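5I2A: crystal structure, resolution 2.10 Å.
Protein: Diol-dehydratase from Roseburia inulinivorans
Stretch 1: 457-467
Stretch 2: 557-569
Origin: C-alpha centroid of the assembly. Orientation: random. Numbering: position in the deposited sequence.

Stretch 1 457-467: NMCRPLEMVFS
Stretch 2 (557-569) GIANVADSLYTIK

Two helical segments of one chain, at least 98 residues apart in sequence wherever they touch, pack with their N-to-C directions 28° apart. The axes of helix 459-467 and helix 558-569 approach to 10.3 Å, but the register is splayed: the CA atoms of M458 and G557 lie 5.8 Å apart, those of C459 and V561 6.2 Å, those of F466 and I568 11.1 Å. G557 and C459 allow close backbones at the start; at the far end F466 and I568 bridge the wide CA separation with their side chains. No hydrogen bond crosses; 425 Å², summed over both sides, is buried, and the side-chain contacts are mainly apolar.

G557 opens stretch 2 as the N-cap, at phi/psi 99/23. A CB here would be jammed against the preceding carbonyl O and would sit 3.2 Å from C459 SG, so backbone and neighbour both favour glycine. Its own carbonyl turns into the helix, accepting from V561 N (N to O 2.9 Å), the first of an unbroken series of i to i+4 bonds reaching K569 N.

I558 starts the helix at -51/-47. Its CA-to-CB bond points away from stretch 1, yet with chi1 m and chi2 t its CG1 meets M458 SD at 3.9 Å. M458 reaches there from a CB directed toward stretch 2, with chi values m, t, p; a flexible thioether suits this reach.

N560, chi1 m, has its CA-to-CB bond pointing toward the partner but offers its aliphatic part: CB lies 3.8 Å from C459 SG, while its amide is satisfied elsewhere in the structure. C459, chi1 m, is compact enough for the close backbones. Just before it N457, chi1 t, accepts a capping bond from C459 N at its OD1 (2.9 Å).

V561 (chi1 t) is the stretch 2 residue most covered by stretch 1. Its CB leaves sideways, and CG2 gathers three contacts: M458 O at 3.7 Å, M458 CB at 4.0 Å and C459 SG at 4.2 Å. A short branched side chain fills this gap.

One turn on, the CA-to-CB bond of S564 points toward stretch 1, with chi1 m. Its OG donates back to N560 O (2.8 Å), tying the hydroxyl to its own helix, and its CB receives L462 CD2 at 3.5 Å. A small residue thus makes room for a large one: L462, chi1 t and chi2 p, has its CA-to-CB bond pointing toward stretch 2. Its CD1 also meets CD2 of L565 at 4.3 Å; L565 (m, t) starts sideways but brings its end nearer.

I568 closes the contact. Its CB points toward stretch 1 and, with chi1 m and chi2 t, CD1 comes 3.8 Å from F466 CZ, approaching the ring obliquely. F466 (chi1 -79°, chi2 -82°) leaves sideways, but its long ring reaches across where the backbones have diverged. Away from the interface, R460 and E463 form a salt bridge within stretch 1, NH2 to OE1 3.0 Å, while K569 extends in an all-t chain out of reach of the partner.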

ATOM      1  N   ASN A 457      24.423  19.171   5.199  1.00 13.18           N
ATOM      2  CA  ASN A 457      25.486  20.089   5.605  1.00 15.26           C
ATOM      3  C   ASN A 457      26.780  19.320   5.884  1.00 12.83           C
ATOM      4  O   ASN A 457      26.914  18.699   6.932  1.00 14.70           O
ATOM      5  CB  ASN A 457      25.045  20.884   6.848  1.00 11.94           C
ATOM      6  CG  ASN A 457      26.015  22.010   7.208  1.00 18.12           C
ATOM      7  OD1 ASN A 457      27.192  21.968   6.856  1.00 18.60           O
ATOM      8  ND2 ASN A 457      25.506  23.029   7.903  1.00 13.52           N
ATOM      9  N   MET A 458      27.730  19.375   4.957  1.00 11.78           N
ATOM     10  CA  MET A 458      28.972  18.619   5.109  1.00 14.20           C
ATOM     11  C   MET A 458      29.856  19.188   6.221  1.00 15.61           C
ATOM     12  O   MET A 458      30.778  18.518   6.662  1.00 13.71           O
ATOM     13  CB  MET A 458      29.764  18.570   3.786  1.00 14.41           C
ATOM     14  CG  MET A 458      28.980  17.977   2.598  1.00 14.51           C
ATOM     15  SD  MET A 458      29.859  18.121   1.024  1.00 23.05           S
ATOM     16  CE  MET A 458      31.405  17.358   1.460  1.00 21.48           C
ATOM     17  N   CYS A 459      29.570  20.401   6.687  1.00 13.47           N
ATOM     18  CA  CYS A 459      30.318  20.957   7.814  1.00 14.58           C
ATOM     19  C   CYS A 459      29.897  20.391   9.181  1.00 16.55           C
ATOM     20  O   CYS A 459      30.674  20.437  10.138  1.00 16.05           O
ATOM     21  CB  CYS A 459      30.177  22.487   7.851  1.00 13.37           C
ATOM     22  SG  CYS A 459      30.938  23.329   6.469  1.00 17.95           S
ATOM     23  N   ARG A 460      28.663  19.905   9.303  1.00 14.80           N
ATOM     24  CA  ARG A 460      28.234  19.445  10.623  1.00 17.65           C
ATOM     25  C   ARG A 460      28.981  18.162  11.057  1.00 17.63           C
ATOM     26  O   ARG A 460      29.414  18.087  12.203  1.00 16.67           O
ATOM     27  CB  ARG A 460      26.716  19.274  10.677  1.00 13.86           C
ATOM     28  CG  ARG A 460      25.957  20.619  10.590  1.00 15.77           C
ATOM     29  CD  ARG A 460      25.212  20.948  11.907  1.00 22.70           C
ATOM     30  NE  ARG A 460      26.163  21.255  12.946  1.00 25.03           N
ATOM     31  CZ  ARG A 460      26.004  21.071  14.248  1.00 21.87           C
ATOM     32  NH1 ARG A 460      24.887  20.566  14.763  1.00 21.65           N
ATOM     33  NH2 ARG A 460      27.004  21.413  15.043  1.00 23.07           N
ATOM     34  N   PRO A 461      29.167  17.176  10.145  1.00 17.15           N
ATOM     35  CA  PRO A 461      30.035  16.051  10.509  1.00 16.45           C
ATOM     36  C   PRO A 461      31.460  16.472  10.862  1.00 16.89           C
ATOM     37  O   PRO A 461      32.086  15.802  11.681  1.00 16.20           O
ATOM     38  CB  PRO A 461      30.028  15.182   9.240  1.00 15.50           C
ATOM     39  CG  PRO A 461      28.680  15.429   8.662  1.00 14.44           C
ATOM     40  CD  PRO A 461      28.512  16.931   8.849  1.00 13.56           C
ATOM     41  N   LEU A 462      31.952  17.561  10.273  1.00 15.47           N
ATOM     42  CA  LEU A 462      33.276  18.073  10.625  1.00 16.45           C
ATOM     43  C   LEU A 462      33.283  18.598  12.067  1.00 16.17           C
ATOM     44  O   LEU A 462      34.185  18.297  12.841  1.00 17.34           O
ATOM     45  CB  LEU A 462      33.718  19.183   9.660  1.00 17.45           C
ATOM     46  CG  LEU A 462      35.070  19.836   9.981  1.00 17.03           C
ATOM     47  CD1 LEU A 462      36.208  18.826   9.868  1.00 16.34           C
ATOM     48  CD2 LEU A 462      35.323  21.026   9.059  1.00 18.49           C
ATOM     49  N   GLU A 463      32.276  19.379  12.418  1.00 13.28           N
ATOM     50  CA  GLU A 463      32.123  19.837  13.796  1.00 16.70           C
ATOM     51  C   GLU A 463      32.039  18.662  14.770  1.00 19.98           C
ATOM     52  O   GLU A 463      32.561  18.742  15.876  1.00 18.61           O
ATOM     53  CB  GLU A 463      30.891  20.717  13.942  1.00 15.89           C
ATOM     54  CG  GLU A 463      31.028  22.074  13.285  1.00 18.11           C
ATOM     55  CD  GLU A 463      29.885  23.002  13.652  1.00 21.99           C
ATOM     56  OE1 GLU A 463      28.791  22.882  13.064  1.00 23.31           O
ATOM     57  OE2 GLU A 463      30.074  23.836  14.549  1.00 19.83           O
ATOM     58  N   MET A 464      31.405  17.567  14.353  1.00 15.21           N
ATOM     59  CA  MET A 464      31.296  16.395  15.215  1.00 15.48           C
ATOM     60  C   MET A 464      32.651  15.721  15.454  1.00 17.53           C
ATOM     61  O   MET A 464      32.850  15.073  16.478  1.00 18.20           O
ATOM     62  CB  MET A 464      30.303  15.379  14.641  1.00 15.77           C
ATOM     63  CG  MET A 464      28.837  15.804  14.734  1.00 15.35           C
ATOM     64  SD  MET A 464      28.255  16.298  16.384  1.00 19.18           S
ATOM     65  CE  MET A 464      28.390  18.087  16.303  1.00 15.66           C
ATOM     66  N   VAL A 465      33.592  15.872  14.532  1.00 16.91           N
ATOM     67  CA  VAL A 465      34.909  15.298  14.783  1.00 19.87           C
ATOM     68  C   VAL A 465      35.553  16.013  15.973  1.00 18.39           C
ATOM     69  O   VAL A 465      36.140  15.368  16.838  1.00 21.29           O
ATOM     70  CB  VAL A 465      35.835  15.373  13.556  1.00 21.52           C
ATOM     71  CG1 VAL A 465      37.214  14.785  13.890  1.00 17.53           C
ATOM     72  CG2 VAL A 465      35.222  14.614  12.391  1.00 18.44           C
ATOM     73  N   PHE A 466      35.407  17.336  16.028  1.00 17.85           N
ATOM     74  CA  PHE A 466      35.966  18.133  17.120  1.00 20.90           C
ATOM     75  C   PHE A 466      35.288  17.809  18.445  1.00 23.88           C
ATOM     76  O   PHE A 466      35.939  17.736  19.484  1.00 22.40           O
ATOM     77  CB  PHE A 466      35.844  19.640  16.826  1.00 15.16           C
ATOM     78  CG  PHE A 466      36.893  20.155  15.868  1.00 18.53           C
ATOM     79  CD1 PHE A 466      38.163  20.483  16.323  1.00 17.72           C
ATOM     80  CD2 PHE A 466      36.613  20.301  14.518  1.00 16.01           C
ATOM     81  CE1 PHE A 466      39.144  20.953  15.450  1.00 20.30           C
ATOM     82  CE2 PHE A 466      37.579  20.759  13.645  1.00 17.65           C
ATOM     83  CZ  PHE A 466      38.854  21.088  14.109  1.00 20.49           C
ATOM     84  N   SER A 467      33.978  17.608  18.395  1.00 17.90           N
ATOM     85  CA  SER A 467      33.193  17.440  19.610  1.00 19.49           C
ATOM     86  C   SER A 467      32.936  15.984  19.968  1.00 18.38           C
ATOM     87  O   SER A 467      32.159  15.714  20.866  1.00 21.54           O
ATOM     88  CB  SER A 467      31.856  18.159  19.471  1.00 20.20           C
ATOM     89  OG  SER A 467      31.010  17.440  18.589  1.00 20.59           O
ATOM     90  N   GLY A 557      28.973  22.844   1.273  1.00 16.59           N
ATOM     91  CA  GLY A 557      30.135  23.318   1.993  1.00 17.69           C
ATOM     92  C   GLY A 557      31.481  22.738   1.611  1.00 17.19           C
ATOM     93  O   GLY A 557      32.417  22.777   2.416  1.00 17.54           O
ATOM     94  N   ILE A 558      31.596  22.218   0.396  1.00 15.38           N
ATOM     95  CA  ILE A 558      32.865  21.626  -0.046  1.00 13.23           C
ATOM     96  C   ILE A 558      34.081  22.559   0.160  1.00 16.42           C
ATOM     97  O   ILE A 558      35.114  22.119   0.673  1.00 16.01           O
ATOM     98  CB  ILE A 558      32.799  21.208  -1.520  1.00 18.17           C
ATOM     99  CG1 ILE A 558      32.083  19.867  -1.642  1.00 24.80           C
ATOM    100  CG2 ILE A 558      34.186  21.047  -2.092  1.00 21.53           C
ATOM    101  CD1 ILE A 558      32.031  19.331  -3.056  1.00 29.18           C
ATOM    102  N   ALA A 559      33.966  23.831  -0.224  1.00 16.56           N
ATOM    103  CA  ALA A 559      35.081  24.772  -0.030  1.00 17.97           C
ATOM    104  C   ALA A 559      35.439  24.904   1.452  1.00 16.15           C
ATOM    105  O   ALA A 559      36.616  24.875   1.820  1.00 16.32           O
ATOM    106  CB  ALA A 559      34.750  26.168  -0.624  1.00 12.48           C
ATOM    107  N   ASN A 560      34.420  25.058   2.293  1.00 15.24           N
ATOM    108  CA  ASN A 560      34.641  25.218   3.729  1.00 16.07           C
ATOM    109  C   ASN A 560      35.350  23.998   4.307  1.00 16.91           C
ATOM    110  O   ASN A 560      36.302  24.139   5.068  1.00 16.54           O
ATOM    111  CB  ASN A 560      33.321  25.456   4.467  1.00 15.12           C
ATOM    112  CG  ASN A 560      32.541  26.622   3.896  1.00 16.78           C
ATOM    113  OD1 ASN A 560      31.561  26.431   3.183  1.00 16.16           O
ATOM    114  ND2 ASN A 560      32.992  27.841   4.187  1.00 16.68           N
ATOM    115  N   VAL A 561      34.896  22.810   3.916  1.00 15.30           N
ATOM    116  CA  VAL A 561      35.480  21.558   4.393  1.00 15.37           C
ATOM    117  C   VAL A 561      36.923  21.393   3.912  1.00 18.14           C
ATOM    118  O   VAL A 561      37.800  21.043   4.689  1.00 17.58           O
ATOM    119  CB  VAL A 561      34.636  20.330   3.942  1.00 17.51           C
ATOM    120  CG1 VAL A 561      35.369  19.017   4.213  1.00 14.99           C
ATOM    121  CG2 VAL A 561      33.291  20.339   4.630  1.00 14.59           C
ATOM    122  N   ALA A 562      37.169  21.671   2.637  1.00 16.85           N
ATOM    123  CA  ALA A 562      38.504  21.511   2.081  1.00 18.54           C
ATOM    124  C   ALA A 562      39.506  22.422   2.783  1.00 18.26           C
ATOM    125  O   ALA A 562      40.583  21.982   3.192  1.00 19.90           O
ATOM    126  CB  ALA A 562      38.505  21.803   0.595  1.00 14.93           C
ATOM    127  N   ASP A 563      39.150  23.693   2.898  1.00 17.35           N
ATOM    128  CA  ASP A 563      40.023  24.667   3.531  1.00 17.64           C
ATOM    129  C   ASP A 563      40.209  24.344   5.011  1.00 20.94           C
ATOM    130  O   ASP A 563      41.314  24.474   5.544  1.00 19.99           O
ATOM    131  CB  ASP A 563      39.467  26.072   3.354  1.00 16.10           C
ATOM    132  CG  ASP A 563      39.662  26.610   1.935  1.00 18.43           C
ATOM    133  OD1 ASP A 563      40.647  26.226   1.266  1.00 17.57           O
ATOM    134  OD2 ASP A 563      38.823  27.416   1.496  1.00 17.23           O
ATOM    135  N   SER A 564      39.126  23.919   5.664  1.00 16.93           N
ATOM    136  CA  SER A 564      39.188  23.474   7.058  1.00 16.82           C
ATOM    137  C   SER A 564      40.188  22.339   7.248  1.00 21.82           C
ATOM    138  O   SER A 564      41.036  22.386   8.150  1.00 18.57           O
ATOM    139  CB  SER A 564      37.806  23.031   7.551  1.00 15.38           C
ATOM    140  OG  SER A 564      36.968  24.159   7.749  1.00 17.86           O
ATOM    141  N   LEU A 565      40.092  21.326   6.395  1.00 18.02           N
ATOM    142  CA  LEU A 565      40.998  20.192   6.475  1.00 18.20           C
ATOM    143  C   LEU A 565      42.437  20.624   6.189  1.00 21.28           C
ATOM    144  O   LEU A 565      43.372  20.117   6.804  1.00 21.07           O
ATOM    145  CB  LEU A 565      40.580  19.088   5.506  1.00 18.39           C
ATOM    146  CG  LEU A 565      39.249  18.389   5.789  1.00 18.21           C
ATOM    147  CD1 LEU A 565      38.935  17.443   4.662  1.00 16.87           C
ATOM    148  CD2 LEU A 565      39.296  17.634   7.118  1.00 15.99           C
ATOM    149  N   TYR A 566      42.614  21.552   5.256  1.00 18.92           N
ATOM    150  CA  TYR A 566      43.944  22.069   4.969  1.00 22.26           C
ATOM    151  C   TYR A 566      44.544  22.789   6.192  1.00 21.81           C
ATOM    152  O   TYR A 566      45.687  22.561   6.545  1.00 20.59           O
ATOM    153  CB  TYR A 566      43.913  23.004   3.760  1.00 20.60           C
ATOM    154  CG  TYR A 566      45.292  23.450   3.335  1.00 22.19           C
ATOM    155  CD1 TYR A 566      46.124  22.603   2.609  1.00 20.74           C
ATOM    156  CD2 TYR A 566      45.772  24.705   3.678  1.00 21.68           C
ATOM    157  CE1 TYR A 566      47.393  23.002   2.224  1.00 23.67           C
ATOM    158  CE2 TYR A 566      47.039  25.113   3.297  1.00 25.44           C
ATOM    159  CZ  TYR A 566      47.842  24.256   2.572  1.00 26.37           C
ATOM    160  OH  TYR A 566      49.096  24.652   2.202  1.00 34.28           O
ATOM    161  N   THR A 567      43.766  23.659   6.824  1.00 18.19           N
ATOM    162  CA  THR A 567      44.174  24.286   8.079  1.00 19.45           C
ATOM    163  C   THR A 567      44.680  23.258   9.100  1.00 23.65           C
ATOM    164  O   THR A 567      45.762  23.402   9.681  1.00 22.15           O
ATOM    165  CB  THR A 567      43.023  25.057   8.703  1.00 19.11           C
ATOM    166  OG1 THR A 567      42.797  26.256   7.959  1.00 18.88           O
ATOM    167  CG2 THR A 567      43.321  25.401  10.173  1.00 18.00           C
ATOM    168  N   ILE A 568      43.893  22.208   9.291  1.00 18.81           N
ATOM    169  CA  ILE A 568      44.195  21.186  10.283  1.00 20.48           C
ATOM    170  C   ILE A 568      45.462  20.433   9.921  1.00 25.33           C
ATOM    171  O   ILE A 568      46.334  20.235  10.763  1.00 22.06           O
ATOM    172  CB  ILE A 568      43.029  20.204  10.432  1.00 17.84           C
ATOM    173  CG1 ILE A 568      41.819  20.943  11.013  1.00 18.49           C
ATOM    174  CG2 ILE A 568      43.419  19.019  11.317  1.00 19.51           C
ATOM    175  CD1 ILE A 568      40.507  20.259  10.745  1.00 19.89           C
ATOM    176  N   LYS A 569      45.567  20.046   8.653  1.00 24.13           N
ATOM    177  CA  LYS A 569      46.729  19.323   8.168  1.00 24.74           C
ATOM    178  C   LYS A 569      48.011  20.148   8.314  1.00 27.23           C
ATOM    179  O   LYS A 569      49.007  19.645   8.825  1.00 27.60           O
ATOM    180  CB  LYS A 569      46.532  18.907   6.715  1.00 23.00           C
ATOM    181  CG  LYS A 569      47.615  18.003   6.177  1.00 22.82           C
ATOM    182  CD  LYS A 569      47.534  17.902   4.662  1.00 26.99           C
ATOM    183  CE  LYS A 569      48.317  16.702   4.140  1.00 27.80           C
ATOM    184  NZ  LYS A 569      48.651  16.842   2.704  1.00 37.63           N
TER